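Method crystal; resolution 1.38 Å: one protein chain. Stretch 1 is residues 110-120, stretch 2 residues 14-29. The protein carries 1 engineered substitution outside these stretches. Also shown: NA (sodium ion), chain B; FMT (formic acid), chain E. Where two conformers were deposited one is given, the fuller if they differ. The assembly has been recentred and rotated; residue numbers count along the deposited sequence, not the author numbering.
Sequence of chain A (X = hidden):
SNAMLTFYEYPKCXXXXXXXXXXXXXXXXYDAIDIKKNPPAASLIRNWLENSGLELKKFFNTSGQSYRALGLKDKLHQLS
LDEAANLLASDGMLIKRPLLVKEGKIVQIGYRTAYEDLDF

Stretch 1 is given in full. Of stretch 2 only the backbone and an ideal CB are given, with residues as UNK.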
# COMPACT_ATOMS: atom_id res chain seq x y z
N GLY A 110 -0.56 -2.67 -5.18
CA GLY A 110 0.17 -2.68 -6.45
C GLY A 110 -0.76 -2.45 -7.64
O GLY A 110 -1.93 -2.02 -7.51
N TYR A 111 -0.26 -2.74 -8.83
CA TYR A 111 -1.00 -2.41 -10.04
C TYR A 111 -0.80 -3.52 -11.09
O TYR A 111 -0.33 -3.30 -12.19
CB TYR A 111 -0.61 -1.01 -10.56
CG TYR A 111 -1.59 -0.47 -11.57
CD1 TYR A 111 -2.91 -0.26 -11.25
CD2 TYR A 111 -1.17 -0.18 -12.85
CE1 TYR A 111 -3.82 0.25 -12.21
CE2 TYR A 111 -2.04 0.34 -13.78
CZ TYR A 111 -3.37 0.52 -13.46
OH TYR A 111 -4.21 1.04 -14.42
N ARG A 112 -1.14 -4.74 -10.69
CA ARG A 112 -1.03 -5.90 -11.60
C ARG A 112 -2.22 -6.03 -12.51
O ARG A 112 -2.12 -6.68 -13.55
CB ARG A 112 -0.91 -7.20 -10.81
CG ARG A 112 0.28 -7.23 -9.95
CD ARG A 112 0.50 -8.61 -9.35
NE ARG A 112 1.24 -9.58 -10.22
CZ ARG A 112 0.65 -10.58 -10.89
NH1 ARG A 112 -0.66 -10.79 -10.80
NH2 ARG A 112 1.38 -11.41 -11.62
N THR A 113 -3.35 -5.44 -12.11
CA THR A 113 -4.61 -5.51 -12.84
C THR A 113 -5.22 -4.11 -12.82
O THR A 113 -4.98 -3.34 -11.90
CB THR A 113 -5.60 -6.52 -12.21
OG1 THR A 113 -5.75 -6.19 -10.83
CG2 THR A 113 -5.08 -7.95 -12.32
N ALA A 114 -6.03 -3.79 -13.82
CA ALA A 114 -6.66 -2.46 -13.94
C ALA A 114 -7.67 -2.23 -12.82
O ALA A 114 -8.44 -3.14 -12.45
CB ALA A 114 -7.36 -2.39 -15.29
N TYR A 115 -7.72 -1.00 -12.30
CA TYR A 115 -8.66 -0.66 -11.25
C TYR A 115 -10.11 -0.82 -11.71
O TYR A 115 -10.99 -1.06 -10.88
CB TYR A 115 -8.44 0.78 -10.80
CG TYR A 115 -7.23 1.01 -9.93
CD1 TYR A 115 -6.65 -0.02 -9.17
CD2 TYR A 115 -6.68 2.29 -9.86
CE1 TYR A 115 -5.57 0.24 -8.35
CE2 TYR A 115 -5.64 2.55 -9.00
CZ TYR A 115 -5.09 1.53 -8.25
OH TYR A 115 -4.04 1.85 -7.42
N GLU A 116 -10.37 -0.62 -12.98
CA GLU A 116 -11.75 -0.68 -13.43
C GLU A 116 -12.40 -2.02 -13.10
O GLU A 116 -13.62 -2.05 -12.85
CB GLU A 116 -11.84 -0.43 -14.94
CG GLU A 116 -13.28 -0.34 -15.42
CD GLU A 116 -13.44 0.08 -16.87
OE1 GLU A 116 -12.48 0.62 -17.47
OE2 GLU A 116 -14.56 -0.17 -17.38
N ASP A 117 -11.58 -3.08 -13.07
CA ASP A 117 -12.04 -4.45 -12.72
C ASP A 117 -12.69 -4.48 -11.31
O ASP A 117 -13.55 -5.34 -11.06
CB ASP A 117 -10.90 -5.50 -12.78
CG ASP A 117 -10.24 -5.63 -14.16
OD1 ASP A 117 -10.66 -5.03 -15.16
OD2 ASP A 117 -9.22 -6.37 -14.21
N LEU A 118 -12.33 -3.56 -10.42
CA LEU A 118 -12.89 -3.54 -9.05
C LEU A 118 -14.40 -3.25 -9.06
O LEU A 118 -15.13 -3.67 -8.15
CB LEU A 118 -12.15 -2.52 -8.20
CG LEU A 118 -10.68 -2.86 -7.96
CD1 LEU A 118 -9.99 -1.62 -7.45
CD2 LEU A 118 -10.43 -4.04 -7.02
N ASP A 119 -14.85 -2.52 -10.08
CA ASP A 119 -16.26 -2.30 -10.36
C ASP A 119 -16.97 -1.48 -9.31
O ASP A 119 -18.07 -1.84 -8.87
CB ASP A 119 -16.97 -3.65 -10.61
CG ASP A 119 -18.38 -3.49 -11.18
OD1 ASP A 119 -18.70 -2.45 -11.80
OD2 ASP A 119 -19.19 -4.41 -11.01
N PHE A 120 -16.34 -0.39 -8.89
CA PHE A 120 -16.94 0.49 -7.91
C PHE A 120 -17.98 1.37 -8.57
O PHE A 120 -18.96 1.75 -7.92
CB PHE A 120 -15.88 1.34 -7.19
CG PHE A 120 -14.86 0.53 -6.40
CD1 PHE A 120 -15.20 -0.68 -5.79
CD2 PHE A 120 -13.55 1.01 -6.27
CE1 PHE A 120 -14.25 -1.38 -5.04
CE2 PHE A 120 -12.62 0.32 -5.54
CZ PHE A 120 -12.97 -0.88 -4.93
OXT PHE A 120 -17.87 1.70 -9.75
N UNK A 14 6.71 4.32 -11.13
CA UNK A 14 6.06 4.26 -12.43
C UNK A 14 4.68 3.59 -12.39
O UNK A 14 3.75 4.00 -13.16
CB UNK A 14 6.96 3.51 -13.41
N UNK A 15 4.52 2.60 -11.52
CA UNK A 15 3.21 1.92 -11.44
C UNK A 15 2.21 2.88 -10.86
O UNK A 15 1.05 2.89 -11.27
CB UNK A 15 3.28 0.65 -10.60
N UNK A 16 2.62 3.71 -9.89
CA UNK A 16 1.70 4.71 -9.35
C UNK A 16 1.22 5.70 -10.41
O UNK A 16 0.06 6.08 -10.42
CB UNK A 16 2.37 5.47 -8.21
N UNK A 17 2.11 6.10 -11.31
CA UNK A 17 1.72 7.04 -12.34
C UNK A 17 0.68 6.42 -13.29
O UNK A 17 -0.29 7.07 -13.66
CB UNK A 17 2.95 7.50 -13.12
N UNK A 18 0.86 5.15 -13.66
CA UNK A 18 -0.11 4.43 -14.50
C UNK A 18 -1.45 4.32 -13.80
O UNK A 18 -2.50 4.55 -14.39
CB UNK A 18 0.41 3.03 -14.85
N UNK A 19 -1.41 3.94 -12.52
CA UNK A 19 -2.64 3.73 -11.76
C UNK A 19 -3.39 5.07 -11.63
O UNK A 19 -4.63 5.12 -11.77
CB UNK A 19 -2.33 3.14 -10.38
N UNK A 20 -2.67 6.15 -11.34
CA UNK A 20 -3.32 7.47 -11.18
C UNK A 20 -3.94 7.91 -12.51
O UNK A 20 -5.04 8.47 -12.54
CB UNK A 20 -2.32 8.52 -10.69
N UNK A 21 -3.25 7.64 -13.61
CA UNK A 21 -3.81 7.97 -14.92
C UNK A 21 -5.13 7.24 -15.11
O UNK A 21 -6.06 7.79 -15.71
CB UNK A 21 -2.83 7.61 -16.04
N UNK A 22 -5.22 5.95 -14.71
CA UNK A 22 -6.48 5.23 -14.85
C UNK A 22 -7.58 5.84 -13.97
O UNK A 22 -8.72 5.99 -14.44
CB UNK A 22 -6.28 3.75 -14.50
N UNK A 23 -7.25 6.17 -12.72
CA UNK A 23 -8.25 6.84 -11.87
C UNK A 23 -8.78 8.12 -12.52
O UNK A 23 -9.97 8.39 -12.48
CB UNK A 23 -7.65 7.17 -10.50
N UNK A 24 -7.86 8.88 -13.13
CA UNK A 24 -8.29 10.11 -13.81
C UNK A 24 -9.19 9.81 -15.02
O UNK A 24 -10.20 10.47 -15.23
CB UNK A 24 -7.07 10.91 -14.26
N UNK A 25 -8.83 8.78 -15.80
CA UNK A 25 -9.62 8.40 -16.97
C UNK A 25 -11.02 7.93 -16.56
O UNK A 25 -12.00 8.20 -17.26
CB UNK A 25 -8.90 7.30 -17.76
N UNK A 26 -11.11 7.25 -15.42
CA UNK A 26 -12.38 6.74 -14.92
C UNK A 26 -13.21 7.85 -14.29
O UNK A 26 -14.40 7.69 -14.10
CB UNK A 26 -12.14 5.62 -13.90
N UNK A 27 -12.54 8.96 -13.91
CA UNK A 27 -13.17 10.06 -13.18
C UNK A 27 -13.74 9.58 -11.84
O UNK A 27 -14.78 10.03 -11.37
CB UNK A 27 -14.28 10.69 -14.03
N UNK A 28 -13.03 8.63 -11.23
CA UNK A 28 -13.36 8.22 -9.86
C UNK A 28 -12.81 9.26 -8.87
O UNK A 28 -11.71 9.77 -9.07
CB UNK A 28 -12.79 6.83 -9.56
N UNK A 29 -13.58 9.59 -7.84
CA UNK A 29 -13.05 10.48 -6.80
C UNK A 29 -12.02 9.76 -5.96
O UNK A 29 -12.24 8.64 -5.51
CB UNK A 29 -14.18 11.01 -5.91
NA NA B . -3.27 -0.22 -5.89
C FMT E . -1.61 -3.01 -15.16
O1 FMT E . -2.64 -3.47 -14.68
O2 FMT E . -0.46 -3.30 -14.78

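Stretch 2 runs as a helix from position 14 and lies against stretch 1, so the positions that matter recur about every three or four residues. Position 14 has nothing of stretch 1 near its CB and tolerates almost any helix-compatible residue; it is Ser14.

Position 15 points toward stretch 1, with its ideal CB 4.2 Å from Tyr111 CB. Tyr111 CB lies near but does not crowd the position, so serine, threonine, alanine or valine would all suit, and the contact decides little. Thr15 is found, its CB 4.1 Å from Tyr111 CB. Positions 16 and 17, turned away and out of reach, are unconstrained by this contact; they hold Cys16, bonded covalently to a group elsewhere in the structure, and Arg17.

At position 18 the CB points toward stretch 1, and the ideal CB sits 3.8 Å from Tyr111 CE2. Beyond it lie the tyrosine ring and a formic acid, which offers oxygens. A long side chain able to pass beside the ring and donate at its end fits best; lysine, arginine or glutamine would all be reasonable. Arg18 places its guanidinium with one face over Tyr111 CD2, and Arg18 NH2 makes a very short hydrogen bond of 2.3 Å to FMT O2.

Position 19 is closely confined, between two tyrosine rings. Its ideal CB is 3.6 Å from both Tyr111 CD1 and Tyr115 CE2, so a small side chain is called for: alanine, perhaps glycine or serine. Ala19 fills it. Ala19 CB lies over one face of the Tyr111 ring, 3.8 Å from the ring centroid in a CH-pi contact, while FMT O1 lies over the opposite face.

Positions 20 and 21 find no partner in stretch 1, and helix propensity is guide enough; they are Lys20 and Ala21.

Position 22 points toward a cluster of donors: the hydroxyl Tyr111 OH, 3.4 Å from the ideal CB, and the amides of Tyr115 and Glu116 at the start of a 3-10 segment. An acceptor is wanted, and a carboxylate offers two. Aspartate is conceivable, but the amides lie farther out and favour the longer glutamate. Glu22 OE1 accepts from Tyr111 OH at 2.6 Å and from Tyr115 N at 2.8 Å, while Glu22 OE2 accepts from Glu116 N at 2.9 Å. One carboxylate thus ties together two separate parts of stretch 1.

Position 23 points sideways, its ideal CB 5.0 Å from Tyr115 CD2, leaving room for a medium apolar chain. Leu23 CD2 comes to 3.6 Å from Tyr115 CD2. Positions 24 and 25 make no contact and hold Asp24 and Asp25.

Position 26 points toward stretch 1 but starts farther off. Tyr115 CB and the Glu116 side chain lie ahead, so leucine, methionine or isoleucine could bridge the gap. Leu26 CD2 comes 3.8 Å from Glu116 OE1.

Position 27 has positive phi, which favours glycine or asparagine, yet Ala27 is found.

Position 28 points toward stretch 1 across a wide gap, with Tyr115 O, Glu116 CA and the Phe120 ring beyond, inviting a large aromatic. Trp28 CH2 lies 3.3 Å from Tyr115 O and Trp28 CZ3 3.8 Å from Phe120 CD2, the two aromatic systems meeting obliquely. Position 29, out of reach, is Asp29.

Stretch 2 (14-29) STCRRAKAELDDLAWD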
# COMPACT_ATOMS: atom_id res chain seq x y z
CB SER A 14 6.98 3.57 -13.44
OG SER A 14 7.08 2.20 -13.13
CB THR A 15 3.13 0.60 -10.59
OG1 THR A 15 3.74 0.80 -9.31
CG2 THR A 15 3.73 -0.61 -11.34
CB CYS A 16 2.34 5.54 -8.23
SG CYS A 16 2.96 4.59 -6.84
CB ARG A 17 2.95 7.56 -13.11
CG ARG A 17 2.66 8.75 -14.03
CD ARG A 17 3.95 9.32 -14.65
NE ARG A 17 3.72 10.21 -15.80
CZ ARG A 17 3.86 9.83 -17.08
NH1 ARG A 17 3.65 10.71 -18.06
NH2 ARG A 17 4.21 8.59 -17.39
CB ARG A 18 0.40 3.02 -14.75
CG ARG A 18 1.55 2.93 -15.73
CD ARG A 18 2.17 1.54 -15.85
NE ARG A 18 1.25 0.45 -16.16
CZ ARG A 18 1.43 -0.80 -15.76
NH1 ARG A 18 2.48 -1.15 -15.00
NH2 ARG A 18 0.55 -1.71 -16.12
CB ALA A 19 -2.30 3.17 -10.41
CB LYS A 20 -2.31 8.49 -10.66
CG LYS A 20 -2.98 9.76 -10.10
CD LYS A 20 -1.91 10.75 -9.63
CE LYS A 20 -2.40 11.76 -8.62
NZ LYS A 20 -1.21 12.48 -8.08
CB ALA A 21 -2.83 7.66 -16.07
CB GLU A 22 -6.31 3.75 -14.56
CG GLU A 22 -7.58 3.00 -14.90
CD GLU A 22 -7.62 1.57 -14.42
OE1 GLU A 22 -6.70 1.15 -13.70
OE2 GLU A 22 -8.64 0.90 -14.75
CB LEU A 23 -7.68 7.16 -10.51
CG LEU A 23 -7.39 5.98 -9.61
CD1 LEU A 23 -6.60 6.40 -8.36
CD2 LEU A 23 -8.67 5.26 -9.24
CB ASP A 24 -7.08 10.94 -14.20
CG ASP A 24 -6.32 11.48 -12.99
OD1 ASP A 24 -6.93 11.64 -11.89
OD2 ASP A 24 -5.11 11.80 -13.12
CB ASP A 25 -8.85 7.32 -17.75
CG ASP A 25 -9.49 7.00 -19.06
OD1 ASP A 25 -9.84 7.94 -19.77
OD2 ASP A 25 -9.62 5.79 -19.38
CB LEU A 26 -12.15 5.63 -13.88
CG LEU A 26 -11.63 4.28 -14.42
CD1 LEU A 26 -10.90 3.49 -13.34
CD2 LEU A 26 -12.80 3.48 -14.97
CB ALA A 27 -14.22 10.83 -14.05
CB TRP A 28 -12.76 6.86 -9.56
CG TRP A 28 -13.49 5.70 -10.19
CD1 TRP A 28 -14.59 5.75 -11.02
CD2 TRP A 28 -13.12 4.32 -10.10
NE1 TRP A 28 -14.95 4.48 -11.41
CE2 TRP A 28 -14.07 3.58 -10.86
CE3 TRP A 28 -12.11 3.62 -9.41
CZ2 TRP A 28 -14.00 2.18 -10.98
CZ3 TRP A 28 -12.05 2.24 -9.54
CH2 TRP A 28 -13.00 1.54 -10.31
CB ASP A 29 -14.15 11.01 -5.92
CG ASP A 29 -15.16 11.78 -6.70
OD1 ASP A 29 -14.99 13.01 -6.82
OD2 ASP A 29 -16.10 11.16 -7.21
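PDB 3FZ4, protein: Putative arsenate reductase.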